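Local coordinates for protein ftsY (Mycoplasma mycoides, PDB 1ZU4) that is an SRP receptor of the SRP54-type family that joins an N-terminal helical bundle to a G domain with a P-loop fold, at residues I107-G112 against K218-V223; A123-Y128 against I284-V289; I138-T143 against Q150-W155; G201-K206 against S251-V256. All blocks are in the same frame, centred on the assembly; numbering follows the deposited sequence.

Contact 1 (I107-G112 against K218-V223); sequences IFMLVG and KIIQQV
Ile107 and Ile220 mark where strand and helix lie closest, their CA atoms 8.2 Å apart. Segment 107-112 is extended as far as Val111, whereas 218-223 runs from the end region of helix 206-221 into the turn that follows, where Val223 N bonds back to Ile220 O at 2.8 Å. As side chains alternate along the strand, Ile107 and Met109 point to the helix, while Phe108 between them turns to the other face and meets helix 118-131. Ile220 is the sole residue of 218-223 at van der Waals range, and it answers both. The two isoleucines overlap side by side, running opposite ways, so that Ile107 CD1 reaches Ile220 CB (3.9 Å) and Ile107 CG2 lies 4.0 Å from Ile220 CD1. That same methyl meets Met109 tip to tip, Met109 CE being 4.0 Å from Ile220 CD1. The approach depends on Ile220 CG1 standing between the backbone N and the carbonyl carbon (chi1 73°), and on a methionine chain extended beyond CG. Ile184 of helix 176-189 touches both isoleucines and adds to the buried cluster. A central parallel strand with helices packed on both faces is characteristic of the three-layer alpha/beta fold of P-loop domains.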
loop_
_atom_site.group_PDB
_atom_site.type_symbol
_atom_site.label_atom_id
_atom_site.label_comp_id
_atom_site.label_asym_id
_atom_site.label_seq_id
_atom_site.Cartn_x
_atom_site.Cartn_y
_atom_site.Cartn_z
ATOM N N ILE A 107 6.076 10.004 13.382
ATOM C CA ILE A 107 7.229 9.256 12.908
ATOM C C ILE A 107 6.763 7.986 12.192
ATOM O O ILE A 107 6.143 7.137 12.806
ATOM C CB ILE A 107 8.211 8.911 14.071
ATOM C CG1 ILE A 107 8.633 10.176 14.839
ATOM C CG2 ILE A 107 9.403 8.215 13.500
ATOM C CD1 ILE A 107 9.533 9.934 16.119
ATOM N N PHE A 108 7.098 7.858 10.906
ATOM C CA PHE A 108 6.696 6.703 10.116
ATOM C C PHE A 108 7.933 6.000 9.610
ATOM O O PHE A 108 8.847 6.654 9.061
ATOM C CB PHE A 108 5.913 7.113 8.860
ATOM C CG PHE A 108 4.637 7.816 9.120
ATOM C CD1 PHE A 108 3.993 8.445 8.066
ATOM C CD2 PHE A 108 4.068 7.860 10.412
ATOM C CE1 PHE A 108 2.788 9.124 8.289
ATOM C CE2 PHE A 108 2.870 8.522 10.650
ATOM C CZ PHE A 108 2.205 9.115 9.609
ATOM N N MET A 109 7.975 4.685 9.752
ATOM C CA MET A 109 9.034 3.919 9.056
ATOM C C MET A 109 8.556 3.266 7.779
ATOM O O MET A 109 7.462 2.798 7.713
ATOM C CB MET A 109 9.557 2.818 9.955
ATOM C CG MET A 109 9.982 3.289 11.310
ATOM S SD MET A 109 10.648 1.883 12.164
ATOM C CE MET A 109 11.745 2.756 13.305
ATOM N N LEU A 110 9.388 3.195 6.767
ATOM C CA LEU A 110 9.037 2.435 5.600
ATOM C C LEU A 110 9.901 1.177 5.607
ATOM O O LEU A 110 11.090 1.239 5.932
ATOM C CB LEU A 110 9.250 3.225 4.339
ATOM C CG LEU A 110 8.277 4.343 3.901
ATOM C CD1 LEU A 110 7.308 3.798 2.962
ATOM C CD2 LEU A 110 7.585 5.120 5.016
ATOM N N VAL A 111 9.262 0.036 5.373
ATOM C CA VAL A 111 9.957 -1.269 5.448
ATOM C C VAL A 111 9.596 -2.128 4.252
ATOM O O VAL A 111 8.684 -1.797 3.500
ATOM C CB VAL A 111 9.623 -2.061 6.739
ATOM C CG1 VAL A 111 10.045 -1.291 7.986
ATOM C CG2 VAL A 111 8.121 -2.488 6.782
ATOM N N GLY A 112 10.298 -3.243 4.114
ATOM C CA GLY A 112 10.083 -4.196 3.038
ATOM C C GLY A 112 11.419 -4.692 2.504
ATOM O O GLY A 112 12.494 -4.159 2.853
ATOM N N LYS A 218 14.054 2.372 20.147
ATOM C CA LYS A 218 14.562 2.861 21.425
ATOM C C LYS A 218 14.975 4.330 21.341
ATOM O O LYS A 218 14.680 5.119 22.224
ATOM C CB LYS A 218 15.709 1.959 21.913
ATOM C CG LYS A 218 15.243 0.546 22.468
ATOM C CD LYS A 218 14.063 0.771 23.477
ATOM C CE LYS A 218 14.101 -0.170 24.685
ATOM N NZ LYS A 218 13.286 0.372 25.834
ATOM N N ILE A 219 15.605 4.714 20.240
ATOM C CA ILE A 219 15.978 6.117 20.061
ATOM C C ILE A 219 14.743 7.031 19.983
ATOM O O ILE A 219 14.716 8.128 20.596
ATOM C CB ILE A 219 16.843 6.316 18.765
ATOM C CG1 ILE A 219 18.280 5.895 19.067
ATOM C CG2 ILE A 219 16.898 7.810 18.398
ATOM C CD1 ILE A 219 19.088 5.547 17.892
ATOM N N ILE A 220 13.749 6.600 19.199
ATOM C CA ILE A 220 12.610 7.477 18.898
ATOM C C ILE A 220 11.596 7.539 20.055
ATOM O O ILE A 220 11.052 8.614 20.342
ATOM C CB ILE A 220 11.949 7.214 17.498
ATOM C CG1 ILE A 220 11.130 5.915 17.488
ATOM C CG2 ILE A 220 13.009 7.223 16.366
ATOM C CD1 ILE A 220 10.766 5.424 16.092
ATOM N N GLN A 221 11.393 6.419 20.734
ATOM C CA GLN A 221 10.452 6.352 21.861
ATOM C C GLN A 221 10.858 7.217 23.067
ATOM O O GLN A 221 10.025 7.516 23.930
ATOM C CB GLN A 221 10.204 4.905 22.235
ATOM C CG GLN A 221 9.542 4.145 21.112
ATOM C CD GLN A 221 9.475 2.695 21.351
ATOM O OE1 GLN A 221 10.292 2.159 22.058
ATOM N NE2 GLN A 221 8.513 2.011 20.720
ATOM N N GLN A 222 12.119 7.645 23.102
ATOM C CA GLN A 222 12.554 8.634 24.103
ATOM C C GLN A 222 11.948 9.997 23.824
ATOM O O GLN A 222 11.816 10.817 24.736
ATOM C CB GLN A 222 14.078 8.793 24.105
ATOM C CG GLN A 222 14.804 7.586 24.695
ATOM C CD GLN A 222 16.272 7.806 24.654
ATOM O OE1 GLN A 222 16.785 8.697 25.321
ATOM N NE2 GLN A 222 16.970 7.030 23.836
ATOM N N VAL A 223 11.582 10.244 22.570
ATOM C CA VAL A 223 10.997 11.534 22.186
ATOM C C VAL A 223 9.452 11.473 22.049
ATOM O O VAL A 223 8.730 12.435 22.388
ATOM C CB VAL A 223 11.691 12.082 20.925
ATOM C CG1 VAL A 223 11.203 13.404 20.600
ATOM C CG2 VAL A 223 13.205 12.154 21.158
#

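Contact 2 (A123-Y128 against I284-V289); sequences AKMANY and IKMIGV
One face of the Tyr128 ring carries the terminal methyl of Met286. CE sits 3.9 Å from the centroid of that ring and only 10° off its normal, a CH-pi contact almost over the centre. Met286 SD lies over the same face but farther out, 4.8 Å from the Tyr128 centroid, which makes the pair a Met-aromatic contact led by the methyl rather than by the sulfur. Tyr128 brings its ring to this place by setting CG anti to the backbone N (chi1 178°), so that it leans from helix 118-131 toward strand 284-288. Met286 comes from the strand and is bent twice, at chi2 (-71°) and chi3, which turns its end over the ring so that the two side chains cross at a slant. The same methyl also touches the shaft of the other methionine, Met125 CG to Met286 CE being 3.9 Å. CE is thus lodged between two residues three apart on the helix, and it makes every close approach from the strand; the CA atoms of Met125 and Met286 remain 8.9 Å apart. Leu296 of the neighbouring antiparallel strand 296-298 touches both methionines and extends the apolar patch. Lys124, on the same helix as Met125, donates from NZ to Lys292 O. On the strand, Lys285 forms a salt bridge with Glu230. The arrangement is that of a helix lying on one face of the central sheet in a P-loop alpha/beta domain, here the helix that follows the probable P-loop (Walker A).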
loop_
_atom_site.group_PDB
_atom_site.type_symbol
_atom_site.label_atom_id
_atom_site.label_comp_id
_atom_site.label_asym_id
_atom_site.label_seq_id
_atom_site.Cartn_x
_atom_site.Cartn_y
_atom_site.Cartn_z
ATOM N N ALA A 123 9.826 9.155 -0.685
ATOM C CA ALA A 123 9.885 10.472 -1.343
ATOM C C ALA A 123 8.489 11.037 -1.669
ATOM O O ALA A 123 8.238 12.221 -1.451
ATOM C CB ALA A 123 10.726 10.382 -2.617
ATOM N N LYS A 124 7.590 10.178 -2.163
ATOM C CA LYS A 124 6.235 10.554 -2.507
ATOM C C LYS A 124 5.452 10.890 -1.255
ATOM O O LYS A 124 4.683 11.828 -1.266
ATOM C CB LYS A 124 5.535 9.469 -3.316
ATOM C CG LYS A 124 6.133 9.379 -4.735
ATOM C CD LYS A 124 5.444 8.387 -5.589
ATOM C CE LYS A 124 6.178 8.289 -6.941
ATOM N NZ LYS A 124 5.284 7.720 -7.991
ATOM N N MET A 125 5.690 10.140 -0.179
ATOM C CA MET A 125 5.070 10.446 1.082
ATOM C C MET A 125 5.533 11.757 1.685
ATOM O O MET A 125 4.715 12.474 2.248
ATOM C CB MET A 125 5.265 9.317 2.057
ATOM C CG MET A 125 4.154 8.266 1.955
ATOM S SD MET A 125 4.335 7.317 3.427
ATOM C CE MET A 125 3.161 8.052 4.542
ATOM N N ALA A 126 6.829 12.058 1.611
ATOM C CA ALA A 126 7.322 13.354 2.085
ATOM C C ALA A 126 6.625 14.524 1.336
ATOM O O ALA A 126 6.152 15.483 1.969
ATOM C CB ALA A 126 8.880 13.449 1.920
ATOM N N ASN A 127 6.610 14.431 0.012
ATOM C CA ASN A 127 5.912 15.391 -0.860
ATOM C C ASN A 127 4.412 15.543 -0.544
ATOM O O ASN A 127 3.893 16.651 -0.597
ATOM C CB ASN A 127 6.054 15.019 -2.358
ATOM C CG ASN A 127 5.618 16.168 -3.286
ATOM O OD1 ASN A 127 4.629 16.063 -4.035
ATOM N ND2 ASN A 127 6.330 17.277 -3.197
ATOM N N TYR A 128 3.746 14.430 -0.228
ATOM C CA TYR A 128 2.327 14.399 0.106
ATOM C C TYR A 128 2.045 15.253 1.333
ATOM O O TYR A 128 1.062 16.042 1.353
ATOM C CB TYR A 128 1.866 12.944 0.340
ATOM C CG TYR A 128 0.412 12.762 0.740
ATOM C CD1 TYR A 128 -0.585 12.501 -0.207
ATOM C CD2 TYR A 128 0.043 12.784 2.090
ATOM C CE1 TYR A 128 -1.939 12.305 0.215
ATOM C CE2 TYR A 128 -1.258 12.608 2.495
ATOM C CZ TYR A 128 -2.246 12.383 1.586
ATOM O OH TYR A 128 -3.534 12.186 2.090
ATOM N N ILE A 284 -4.373 -1.525 3.609
ATOM C CA ILE A 284 -3.678 -0.739 2.632
ATOM C C ILE A 284 -4.009 0.716 3.024
ATOM O O ILE A 284 -5.180 1.030 3.246
ATOM C CB ILE A 284 -4.183 -1.064 1.198
ATOM C CG1 ILE A 284 -3.913 -2.528 0.847
ATOM C CG2 ILE A 284 -3.525 -0.129 0.162
ATOM C CD1 ILE A 284 -4.647 -2.984 -0.380
ATOM N N LYS A 285 -2.989 1.589 3.091
ATOM C CA LYS A 285 -3.200 2.969 3.540
ATOM C C LYS A 285 -2.868 4.041 2.512
ATOM O O LYS A 285 -3.403 5.154 2.583
ATOM C CB LYS A 285 -2.459 3.249 4.853
ATOM C CG LYS A 285 -3.000 2.362 6.036
ATOM C CD LYS A 285 -2.454 2.790 7.337
ATOM C CE LYS A 285 -3.036 1.922 8.463
ATOM N NZ LYS A 285 -2.618 2.474 9.788
ATOM N N MET A 286 -1.984 3.726 1.582
ATOM C CA MET A 286 -1.636 4.662 0.520
ATOM C C MET A 286 -1.526 3.791 -0.704
ATOM O O MET A 286 -1.139 2.633 -0.609
ATOM C CB MET A 286 -0.256 5.331 0.727
ATOM C CG MET A 286 -0.111 6.252 1.950
ATOM S SD MET A 286 -0.992 7.828 1.831
ATOM C CE MET A 286 0.330 8.896 1.347
ATOM N N ILE A 287 -1.882 4.348 -1.843
ATOM C CA ILE A 287 -1.764 3.648 -3.112
ATOM C C ILE A 287 -1.049 4.531 -4.153
ATOM O O ILE A 287 -1.423 5.681 -4.355
ATOM C CB ILE A 287 -3.144 3.201 -3.653
ATOM C CG1 ILE A 287 -2.990 2.393 -4.949
ATOM C CG2 ILE A 287 -4.151 4.393 -3.772
ATOM C CD1 ILE A 287 -4.328 1.863 -5.484
ATOM N N GLY A 288 -0.038 3.955 -4.800
ATOM C CA GLY A 288 0.754 4.604 -5.866
ATOM C C GLY A 288 0.030 4.525 -7.204
ATOM O O GLY A 288 -0.329 3.421 -7.688
ATOM N N VAL A 289 -0.191 5.688 -7.809
ATOM C CA VAL A 289 -1.072 5.789 -8.987
ATOM C C VAL A 289 -0.275 5.997 -10.302
ATOM O O VAL A 289 -0.831 5.953 -11.417
ATOM C CB VAL A 289 -2.076 6.936 -8.736
ATOM C CG1 VAL A 289 -2.386 7.727 -10.013
ATOM C CG2 VAL A 289 -3.326 6.397 -8.037
#

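Contact 3 (I138-T143 against Q150-W155); sequences IAAADT and QQLEEW
Apolar contacts account for the whole meeting of these segments, and all of them converge on one methyl group. Leu152 CD1 lies 3.8 Å from Ala140 CB and 3.9 Å from Ile138 CG2, touching two strand residues whose side chains project from the same face. Ile138 offers the branch that stands anti to its own backbone N, with CG1 placed beside that nitrogen (chi1 -65°), and its side chain runs at an angle to that of Leu152. The short side chain of Ala140 is consistent with the close approach of the helix, the CA atoms of Ala140 and Leu152 being 7.4 Å apart. Leu122 of helix 118-131 and Leu166 of strand 164-167 each touch both Ile138 and Leu152 and pack around them in the buried core. The pair belongs to the beta-alpha-beta unit of strand 136-140, helix 146-156 and strand 164-167, in which the connecting helix packs back on the strand that leads into it.

Backbone bonds act within each segment. Ala140 is the centre of an inverse gamma turn, with a weak bond of 2.9 Å from Ala141 N to Ala139 O. The helix keeps its regular pattern, as in Trp155 N to Gln151 O at 2.9 Å.

Charged groups find partners beyond the two segments. Glu153 forms a salt bridge with Lys168, Asp142 forms one with Arg145, and the Trp155 ring makes a cation-pi contact with Arg159.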
loop_
_atom_site.group_PDB
_atom_site.type_symbol
_atom_site.label_atom_id
_atom_site.label_comp_id
_atom_site.label_asym_id
_atom_site.label_seq_id
_atom_site.Cartn_x
_atom_site.Cartn_y
_atom_site.Cartn_z
ATOM N N ILE A 138 13.409 13.473 6.317
ATOM C CA ILE A 138 13.718 12.091 5.950
ATOM C C ILE A 138 15.060 11.660 6.562
ATOM O O ILE A 138 16.061 12.429 6.544
ATOM C CB ILE A 138 13.816 11.942 4.416
ATOM C CG1 ILE A 138 12.446 12.208 3.758
ATOM C CG2 ILE A 138 14.338 10.581 4.009
ATOM C CD1 ILE A 138 12.578 12.656 2.313
ATOM N N ALA A 139 15.061 10.428 7.089
ATOM C CA ALA A 139 16.244 9.793 7.630
ATOM C C ALA A 139 16.559 8.716 6.679
ATOM O O ALA A 139 15.868 7.704 6.652
ATOM C CB ALA A 139 15.997 9.177 9.084
ATOM N N ALA A 140 17.609 8.934 5.898
ATOM C CA ALA A 140 18.167 7.952 4.968
ATOM C C ALA A 140 18.908 6.828 5.701
ATOM O O ALA A 140 20.150 6.717 5.600
ATOM C CB ALA A 140 19.134 8.662 4.001
ATOM N N ALA A 141 18.155 5.979 6.401
ATOM C CA ALA A 141 18.745 4.934 7.254
ATOM C C ALA A 141 18.887 3.581 6.572
ATOM O O ALA A 141 19.234 2.593 7.226
ATOM C CB ALA A 141 17.963 4.786 8.559
ATOM N N ASP A 142 18.630 3.544 5.262
ATOM C CA ASP A 142 19.039 2.410 4.445
ATOM C C ASP A 142 20.437 2.724 3.973
ATOM O O ASP A 142 20.639 3.272 2.878
ATOM C CB ASP A 142 18.109 2.212 3.250
ATOM C CG ASP A 142 18.353 0.906 2.521
ATOM O OD1 ASP A 142 19.457 0.320 2.624
ATOM O OD2 ASP A 142 17.424 0.453 1.831
ATOM N N THR A 143 21.404 2.382 4.816
ATOM C CA THR A 143 22.815 2.657 4.553
ATOM C C THR A 143 23.491 1.476 3.829
ATOM O O THR A 143 24.690 1.529 3.579
ATOM C CB THR A 143 23.594 2.970 5.869
ATOM O OG1 THR A 143 23.558 1.817 6.714
ATOM C CG2 THR A 143 22.992 4.154 6.641
ATOM N N GLN A 150 21.688 8.265 -2.523
ATOM C CA GLN A 150 21.802 9.066 -3.762
ATOM C C GLN A 150 20.419 9.443 -4.295
ATOM O O GLN A 150 20.197 10.593 -4.660
ATOM C CB GLN A 150 22.592 8.379 -4.917
ATOM C CG GLN A 150 23.791 7.443 -4.615
ATOM C CD GLN A 150 24.943 8.086 -3.857
ATOM O OE1 GLN A 150 24.749 8.717 -2.816
ATOM N NE2 GLN A 150 26.162 7.879 -4.354
ATOM N N GLN A 151 19.506 8.469 -4.329
ATOM C CA GLN A 151 18.133 8.690 -4.797
ATOM C C GLN A 151 17.430 9.776 -4.004
ATOM O O GLN A 151 16.876 10.704 -4.585
ATOM C CB GLN A 151 17.307 7.402 -4.723
ATOM C CG GLN A 151 17.665 6.378 -5.767
ATOM C CD GLN A 151 17.063 5.019 -5.495
ATOM O OE1 GLN A 151 15.924 4.907 -5.016
ATOM N NE2 GLN A 151 17.819 3.969 -5.810
ATOM N N LEU A 152 17.431 9.638 -2.679
ATOM C CA LEU A 152 16.818 10.624 -1.806
ATOM C C LEU A 152 17.343 12.040 -2.064
ATOM O O LEU A 152 16.556 12.999 -2.158
ATOM C CB LEU A 152 16.987 10.198 -0.348
ATOM C CG LEU A 152 16.086 9.015 0.002
ATOM C CD1 LEU A 152 16.335 8.518 1.433
ATOM C CD2 LEU A 152 14.601 9.345 -0.229
ATOM N N GLU A 153 18.670 12.160 -2.207
ATOM C CA GLU A 153 19.323 13.443 -2.549
ATOM C C GLU A 153 18.829 14.021 -3.871
ATOM O O GLU A 153 18.554 15.225 -3.948
ATOM C CB GLU A 153 20.835 13.296 -2.630
ATOM C CG GLU A 153 21.524 13.320 -1.301
ATOM C CD GLU A 153 22.879 12.708 -1.406
ATOM O OE1 GLU A 153 23.097 11.890 -2.332
ATOM O OE2 GLU A 153 23.735 13.043 -0.574
ATOM N N GLU A 154 18.745 13.157 -4.887
ATOM C CA GLU A 154 18.198 13.505 -6.197
ATOM C C GLU A 154 16.819 14.106 -6.010
ATOM O O GLU A 154 16.645 15.302 -6.247
ATOM C CB GLU A 154 18.103 12.281 -7.114
ATOM C CG GLU A 154 17.830 12.612 -8.609
ATOM C CD GLU A 154 17.181 11.448 -9.389
ATOM O OE1 GLU A 154 17.363 10.268 -8.986
ATOM O OE2 GLU A 154 16.486 11.719 -10.414
ATOM N N TRP A 155 15.870 13.279 -5.547
ATOM C CA TRP A 155 14.471 13.676 -5.367
ATOM C C TRP A 155 14.332 14.988 -4.585
ATOM O O TRP A 155 13.423 15.780 -4.863
ATOM C CB TRP A 155 13.681 12.592 -4.625
ATOM C CG TRP A 155 13.277 11.372 -5.413
ATOM C CD1 TRP A 155 13.964 10.205 -5.506
ATOM C CD2 TRP A 155 12.064 11.181 -6.157
ATOM N NE1 TRP A 155 13.272 9.300 -6.276
ATOM C CE2 TRP A 155 12.104 9.874 -6.692
ATOM C CE3 TRP A 155 10.950 11.990 -6.431
ATOM C CZ2 TRP A 155 11.076 9.351 -7.490
ATOM C CZ3 TRP A 155 9.924 11.464 -7.231
ATOM C CH2 TRP A 155 9.999 10.156 -7.746
#

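Contact 4 (G201-K206 against S251-V256); sequences GRLQNK and SKVADV
An exposed lysine supplies much of the apolar surface here: Lys206 passes its methylenes across Val253, with Lys206 CG 4.0 Å from Val253 CG2. The contact joins two connections of the P-loop alpha/beta domain. Segment 201-206 leads from strand 194-198 into helix 206-221, and the loop 251-256 leads from helix 241-250 to strand 258-262. Gly201 and Arg202 end a DTAGR sequence, consistent with the switch II region of this family. Lys206 lies in the first turn of its helix. With CG anti to the backbone N (chi1 -171°) and the chain extended beyond it, the lysine crosses Val253 at a slant and carries its amine past the valine toward the carbonyl of Lys252. A water lies between the two, but a bridge through it is doubtful: its 2.5 Å distance to Lys252 O is unusually short, and its link to Lys206 NZ is weak, at 3.5 Å. Leu203 adds a looser touch on the same valine branch, Leu203 CD1 to Val253 CG2 at 4.2 Å. Val253 is the buried member of the group, and it also packs on Leu209 and Met210 of helix 206-221. Within 201-206, Lys206 N bonds to Leu203 O at 3.0 Å around the short 3-10 turn. A side-chain bond adds to this: Arg202 NH1 donates to Gln204 OE1 at 3.0 Å, the oxygen lying nearly in the guanidinium plane while the donor is tilted 33° from the carbonyl plane of the amide.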
loop_
_atom_site.group_PDB
_atom_site.type_symbol
_atom_site.label_atom_id
_atom_site.label_comp_id
_atom_site.label_asym_id
_atom_site.label_seq_id
_atom_site.Cartn_x
_atom_site.Cartn_y
_atom_site.Cartn_z
ATOM N N GLY A 201 16.058 -3.846 3.908
ATOM C CA GLY A 201 15.412 -5.107 4.221
ATOM C C GLY A 201 15.830 -6.288 3.381
ATOM O O GLY A 201 15.742 -6.252 2.153
ATOM N N ARG A 202 16.272 -7.341 4.067
ATOM C CA ARG A 202 16.499 -8.664 3.468
ATOM C C ARG A 202 16.113 -9.708 4.507
ATOM O O ARG A 202 16.606 -9.646 5.625
ATOM C CB ARG A 202 17.980 -8.887 3.192
ATOM C CG ARG A 202 18.635 -8.104 2.103
ATOM C CD ARG A 202 19.984 -8.744 1.950
ATOM N NE ARG A 202 20.926 -7.960 1.160
ATOM C CZ ARG A 202 22.225 -8.248 1.068
ATOM N NH1 ARG A 202 22.751 -9.287 1.731
ATOM N NH2 ARG A 202 23.003 -7.487 0.313
ATOM N N LEU A 203 15.260 -10.668 4.168
ATOM C CA LEU A 203 14.982 -11.788 5.096
ATOM C C LEU A 203 16.265 -12.443 5.648
ATOM O O LEU A 203 16.326 -12.786 6.828
ATOM C CB LEU A 203 14.105 -12.849 4.432
ATOM C CG LEU A 203 12.710 -12.472 3.899
ATOM C CD1 LEU A 203 11.717 -12.049 5.013
ATOM C CD2 LEU A 203 12.801 -11.420 2.842
ATOM N N GLN A 204 17.288 -12.566 4.803
ATOM C CA GLN A 204 18.596 -13.151 5.150
ATOM C C GLN A 204 19.212 -12.560 6.417
ATOM O O GLN A 204 19.770 -13.298 7.252
ATOM C CB GLN A 204 19.590 -12.918 4.000
ATOM C CG GLN A 204 21.033 -13.398 4.305
ATOM C CD GLN A 204 22.123 -12.544 3.641
ATOM O OE1 GLN A 204 22.183 -11.322 3.845
ATOM N NE2 GLN A 204 23.001 -13.192 2.866
ATOM N N ASN A 205 19.148 -11.227 6.515
ATOM C CA ASN A 205 19.727 -10.487 7.632
ATOM C C ASN A 205 18.695 -10.251 8.754
ATOM O O ASN A 205 18.805 -9.259 9.482
ATOM C CB ASN A 205 20.253 -9.101 7.178
ATOM C CG ASN A 205 21.523 -9.164 6.311
ATOM O OD1 ASN A 205 22.437 -9.987 6.518
ATOM N ND2 ASN A 205 21.599 -8.242 5.352
ATOM N N LYS A 206 17.703 -11.134 8.883
ATOM C CA LYS A 206 16.643 -11.007 9.911
ATOM C C LYS A 206 17.062 -10.515 11.287
ATOM O O LYS A 206 16.424 -9.621 11.831
ATOM C CB LYS A 206 15.873 -12.310 10.087
ATOM C CG LYS A 206 14.622 -12.185 10.986
ATOM C CD LYS A 206 13.971 -13.542 11.144
ATOM C CE LYS A 206 12.754 -13.457 12.011
ATOM N NZ LYS A 206 11.962 -14.741 12.004
ATOM N N SER A 251 6.152 -9.495 7.068
ATOM C CA SER A 251 5.375 -9.124 8.240
ATOM C C SER A 251 5.810 -9.824 9.535
ATOM O O SER A 251 5.303 -9.463 10.588
ATOM C CB SER A 251 3.857 -9.275 7.996
ATOM O OG SER A 251 3.422 -10.607 8.123
ATOM N N LYS A 252 6.749 -10.786 9.480
ATOM C CA LYS A 252 7.235 -11.480 10.711
ATOM C C LYS A 252 8.503 -10.824 11.297
ATOM O O LYS A 252 8.966 -11.138 12.405
ATOM C CB LYS A 252 7.537 -12.968 10.448
ATOM C CG LYS A 252 6.485 -13.766 9.696
ATOM C CD LYS A 252 5.102 -13.557 10.275
ATOM C CE LYS A 252 4.075 -14.455 9.608
ATOM N NZ LYS A 252 3.295 -15.268 10.598
ATOM N N VAL A 253 9.063 -9.910 10.531
ATOM C CA VAL A 253 10.343 -9.308 10.829
ATOM C C VAL A 253 10.060 -7.943 11.471
ATOM O O VAL A 253 10.864 -7.421 12.232
ATOM C CB VAL A 253 11.161 -9.162 9.495
ATOM C CG1 VAL A 253 12.342 -8.281 9.664
ATOM C CG2 VAL A 253 11.572 -10.538 8.943
ATOM N N ALA A 254 8.895 -7.376 11.140
ATOM C CA ALA A 254 8.564 -6.022 11.545
ATOM C C ALA A 254 7.113 -6.020 11.906
ATOM O O ALA A 254 6.315 -6.794 11.349
ATOM C CB ALA A 254 8.861 -5.034 10.401
ATOM N N ASP A 255 6.772 -5.180 12.867
ATOM C CA ASP A 255 5.393 -5.032 13.274
ATOM C C ASP A 255 4.744 -3.951 12.405
ATOM O O ASP A 255 4.753 -2.765 12.734
ATOM C CB ASP A 255 5.281 -4.756 14.779
ATOM C CG ASP A 255 5.729 -5.976 15.638
ATOM O OD1 ASP A 255 5.187 -7.092 15.487
ATOM O OD2 ASP A 255 6.623 -5.803 16.496
ATOM N N VAL A 256 4.187 -4.418 11.292
ATOM C CA VAL A 256 3.739 -3.592 10.176
ATOM C C VAL A 256 2.365 -3.086 10.558
ATOM O O VAL A 256 1.552 -3.878 11.050
ATOM C CB VAL A 256 3.654 -4.452 8.863
ATOM C CG1 VAL A 256 2.952 -3.674 7.695
ATOM C CG2 VAL A 256 5.074 -4.997 8.424
HETATM O O HOH W 1 9.931 -12.814 14.065
#

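Overall arrangement
All four contacts belong to the G domain, with centres 15 to 21 Å apart. Contacts 1, 2 and 3 reach the same mixed sheet. Contact 1 lies on the face of strand 106-111 turned to helices 176-189 and 206-221; helix 118-131, which carries contact 2, covers the other face and touches that strand through Phe108 CD1 and Met125 CE (3.6 Å). The same helix meets contact 3, where Ala126 CB lies 3.8 Å from Ile138 CD1. Along the chain contact 3 is nested inside the loops closed by contacts 1 and 2, contact 1 alternates with contacts 2 and 4, and contact 4 lies within contact 2. Distant parts of the sequence are thereby interlocked into one domain.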